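Local coordinates for virulence protein STM3117 (Salmonella enterica subsp. enterica serovar Typhimurium, PDB 3HUH) that promotes replication of the bacterium inside host macrophages and may take part in the biosynthesis and modification of the cell-wall peptidoglycan, at residues Ser32-Thr37 and Leu68-Met73. Numbering follows the deposited sequence.
Sequences SDISTT and LHQQEM
Leu68 and Thr37 meet tip to tip, with Leu68 CD2 3.9 Å from Thr37 CG2, while the other methyl of the leucine, Leu68 CD1, lies 4.1 Å from Ile34 CG2. Past His69, whose side chain leaves on the other side of the strand, Gln70 carries the polar part of the contact. Gln70 CB packs 3.6 Å from Ile34 CD1. Set anti to the backbone N (chi1 -179°), Gln70 CG passes 3.5 Å from Ser32 O. Gln70 OE1 accepts from Ile34 N at 2.9 Å. This bond is nearly straight, 169° at the hydrogen, and uses a lone pair in the amide plane. OE1 also accepts from a water that in turn accepts from Ser35 N and donates, weakly, to Asp33 OD1. Asp33 is the N-cap: Asp33 OD2 accepts from Thr36 N at 2.9 Å and from Thr36 OG1 on the opposite face of the carboxylate. Gln71 OE1 then lies 3.8 Å from Ser32 CB. Strand 21-31, helix 34-43 and strands 48-52, 56-61 and 64-70 form one βαβββ module of the glyoxalase (VOC) superfamily; the contact joins the start of its helix to the end of its last strand, where Leu29 and Leu59 of the adjoining strands touch Leu68.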
ATOM      1  N   SER A  32       9.612  -4.371  13.010  1.00 19.56           N
ATOM      2  CA  SER A  32      10.322  -4.607  14.265  1.00 21.00           C
ATOM      3  C   SER A  32      11.683  -3.914  14.283  1.00 21.76           C
ATOM      4  O   SER A  32      12.095  -3.362  15.308  1.00 21.57           O
ATOM      5  CB  SER A  32      10.486  -6.114  14.517  1.00 22.22           C
ATOM      6  OG  SER A  32      11.252  -6.742  13.504  1.00 28.97           O
ATOM      7  N   ASP A  33      12.373  -3.926  13.147  1.00 20.39           N
ATOM      8  CA  ASP A  33      13.687  -3.298  13.052  1.00 20.26           C
ATOM      9  C   ASP A  33      13.888  -2.605  11.702  1.00 19.26           C
ATOM     10  O   ASP A  33      14.060  -3.258  10.671  1.00 18.67           O
ATOM     11  CB  ASP A  33      14.783  -4.345  13.253  1.00 23.59           C
ATOM     12  CG  ASP A  33      16.157  -3.722  13.378  1.00 26.11           C
ATOM     13  OD1 ASP A  33      16.457  -3.151  14.449  1.00 31.11           O
ATOM     14  OD2 ASP A  33      16.929  -3.781  12.403  1.00 28.43           O
ATOM     15  N   ILE A  34      13.874  -1.279  11.721  1.00 18.33           N
ATOM     16  CA  ILE A  34      14.040  -0.504  10.505  1.00 18.61           C
ATOM     17  C   ILE A  34      15.329  -0.839   9.747  1.00 18.73           C
ATOM     18  O   ILE A  34      15.307  -0.964   8.523  1.00 18.71           O
ATOM     19  CB  ILE A  34      13.948   1.014  10.817  1.00 18.38           C
ATOM     20  CG1 ILE A  34      12.479   1.383  11.061  1.00 19.25           C
ATOM     21  CG2 ILE A  34      14.550   1.834   9.680  1.00 19.34           C
ATOM     22  CD1 ILE A  34      12.226   2.844  11.386  1.00 18.93           C
ATOM     23  N   SER A  35      16.443  -1.009  10.459  1.00 19.95           N
ATOM     24  CA  SER A  35      17.708  -1.333   9.794  1.00 20.56           C
ATOM     25  C   SER A  35      17.600  -2.599   8.950  1.00 20.11           C
ATOM     26  O   SER A  35      18.053  -2.643   7.802  1.00 21.76           O
ATOM     27  CB  SER A  35      18.834  -1.504  10.822  1.00 22.28           C
ATOM     28  OG  SER A  35      19.151  -0.267  11.428  1.00 28.34           O
ATOM     29  N   THR A  36      16.995  -3.631   9.528  1.00 19.75           N
ATOM     30  CA  THR A  36      16.821  -4.906   8.843  1.00 18.58           C
ATOM     31  C   THR A  36      15.899  -4.770   7.632  1.00 19.00           C
ATOM     32  O   THR A  36      16.150  -5.352   6.574  1.00 17.92           O
ATOM     33  CB  THR A  36      16.244  -5.957   9.806  1.00 20.40           C
ATOM     34  OG1 THR A  36      17.112  -6.088  10.941  1.00 22.69           O
ATOM     35  CG2 THR A  36      16.117  -7.293   9.118  1.00 21.98           C
ATOM     36  N   THR A  37      14.832  -3.997   7.799  1.00 18.13           N
ATOM     37  CA  THR A  37      13.872  -3.769   6.728  1.00 17.86           C
ATOM     38  C   THR A  37      14.540  -3.032   5.577  1.00 17.82           C
ATOM     39  O   THR A  37      14.376  -3.401   4.407  1.00 18.53           O
ATOM     40  CB  THR A  37      12.670  -2.955   7.256  1.00 18.08           C
ATOM     41  OG1 THR A  37      11.924  -3.763   8.172  1.00 17.88           O
ATOM     42  CG2 THR A  37      11.764  -2.511   6.119  1.00 15.45           C
ATOM     43  N   LEU A  68       8.535   4.140   6.871  1.00 15.04           N
ATOM     44  CA  LEU A  68       8.714   3.111   7.871  1.00 14.07           C
ATOM     45  C   LEU A  68       8.491   3.622   9.284  1.00 14.36           C
ATOM     46  O   LEU A  68       8.886   4.738   9.618  1.00 16.17           O
ATOM     47  CB  LEU A  68      10.129   2.519   7.777  1.00 14.80           C
ATOM     48  CG  LEU A  68      10.529   1.948   6.414  1.00 12.77           C
ATOM     49  CD1 LEU A  68      11.981   1.484   6.461  1.00 15.85           C
ATOM     50  CD2 LEU A  68       9.603   0.789   6.039  1.00 15.31           C
ATOM     51  N   HIS A  69       7.822   2.804  10.094  1.00 15.50           N
ATOM     52  CA  HIS A  69       7.594   3.101  11.512  1.00 15.96           C
ATOM     53  C   HIS A  69       8.165   1.895  12.247  1.00 14.63           C
ATOM     54  O   HIS A  69       7.856   0.750  11.903  1.00 16.47           O
ATOM     55  CB  HIS A  69       6.108   3.159  11.880  1.00 15.34           C
ATOM     56  CG  HIS A  69       5.419   4.444  11.536  1.00 17.85           C
ATOM     57  ND1 HIS A  69       6.023   5.468  10.842  1.00 18.96           N
ATOM     58  CD2 HIS A  69       4.151   4.850  11.780  1.00 15.09           C
ATOM     59  CE1 HIS A  69       5.156   6.452  10.672  1.00 17.07           C
ATOM     60  NE2 HIS A  69       4.012   6.100  11.231  1.00 21.72           N
ATOM     61  N   GLN A  70       8.996   2.126  13.252  1.00 16.82           N
ATOM     62  CA  GLN A  70       9.525   1.002  14.006  1.00 16.17           C
ATOM     63  C   GLN A  70       8.649   0.825  15.242  1.00 15.97           C
ATOM     64  O   GLN A  70       8.162   1.802  15.815  1.00 16.56           O
ATOM     65  CB  GLN A  70      10.976   1.264  14.417  1.00 17.27           C
ATOM     66  CG  GLN A  70      11.620   0.134  15.199  1.00 18.88           C
ATOM     67  CD  GLN A  70      13.131   0.280  15.282  1.00 22.49           C
ATOM     68  OE1 GLN A  70      13.843   0.028  14.312  1.00 21.98           O
ATOM     69  NE2 GLN A  70      13.626   0.708  16.443  1.00 25.16           N
ATOM     70  N   GLN A  71       8.423  -0.413  15.653  1.00 17.63           N
ATOM     71  CA  GLN A  71       7.608  -0.627  16.838  1.00 17.43           C
ATOM     72  C   GLN A  71       8.225   0.120  18.017  1.00 19.15           C
ATOM     73  O   GLN A  71       9.448   0.225  18.124  1.00 20.31           O
ATOM     74  CB  GLN A  71       7.506  -2.116  17.154  1.00 20.66           C
ATOM     75  CG  GLN A  71       6.706  -2.888  16.117  1.00 22.87           C
ATOM     76  CD  GLN A  71       6.494  -4.333  16.509  1.00 24.18           C
ATOM     77  OE1 GLN A  71       7.442  -5.118  16.570  1.00 26.43           O
ATOM     78  NE2 GLN A  71       5.246  -4.690  16.789  1.00 26.12           N
ATOM     79  N   GLU A  72       7.358   0.645  18.876  1.00 19.26           N
ATOM     80  CA  GLU A  72       7.737   1.402  20.066  1.00 20.09           C
ATOM     81  C   GLU A  72       8.057   2.859  19.746  1.00 21.90           C
ATOM     82  O   GLU A  72       8.332   3.652  20.644  1.00 22.42           O
ATOM     83  CB  GLU A  72       8.907   0.732  20.790  1.00 23.26           C
ATOM     84  CG  GLU A  72       8.590  -0.678  21.257  1.00 24.94           C
ATOM     85  CD  GLU A  72       7.377  -0.737  22.175  1.00 29.44           C
ATOM     86  OE1 GLU A  72       7.435  -0.167  23.284  1.00 31.49           O
ATOM     87  OE2 GLU A  72       6.364  -1.353  21.789  1.00 32.70           O
ATOM     88  N   MET A  73       8.039   3.208  18.462  1.00 20.57           N
ATOM     89  CA  MET A  73       8.249   4.599  18.071  1.00 21.06           C
ATOM     90  C   MET A  73       7.504   4.926  16.783  1.00 19.85           C
ATOM     91  O   MET A  73       8.036   5.536  15.861  1.00 20.17           O
ATOM     92  CB  MET A  73       9.742   4.954  17.973  1.00 21.63           C
ATOM     93  CG  MET A  73      10.568   4.273  16.910  1.00 20.57           C
ATOM     94  SD  MET A  73      12.332   4.754  17.093  1.00 17.59           S
ATOM     95  CE  MET A  73      12.248   6.554  16.880  1.00 20.24           C
TER
HETATM   96  O   HOH W   1      16.696  -0.247  13.476  1.00 34.04           O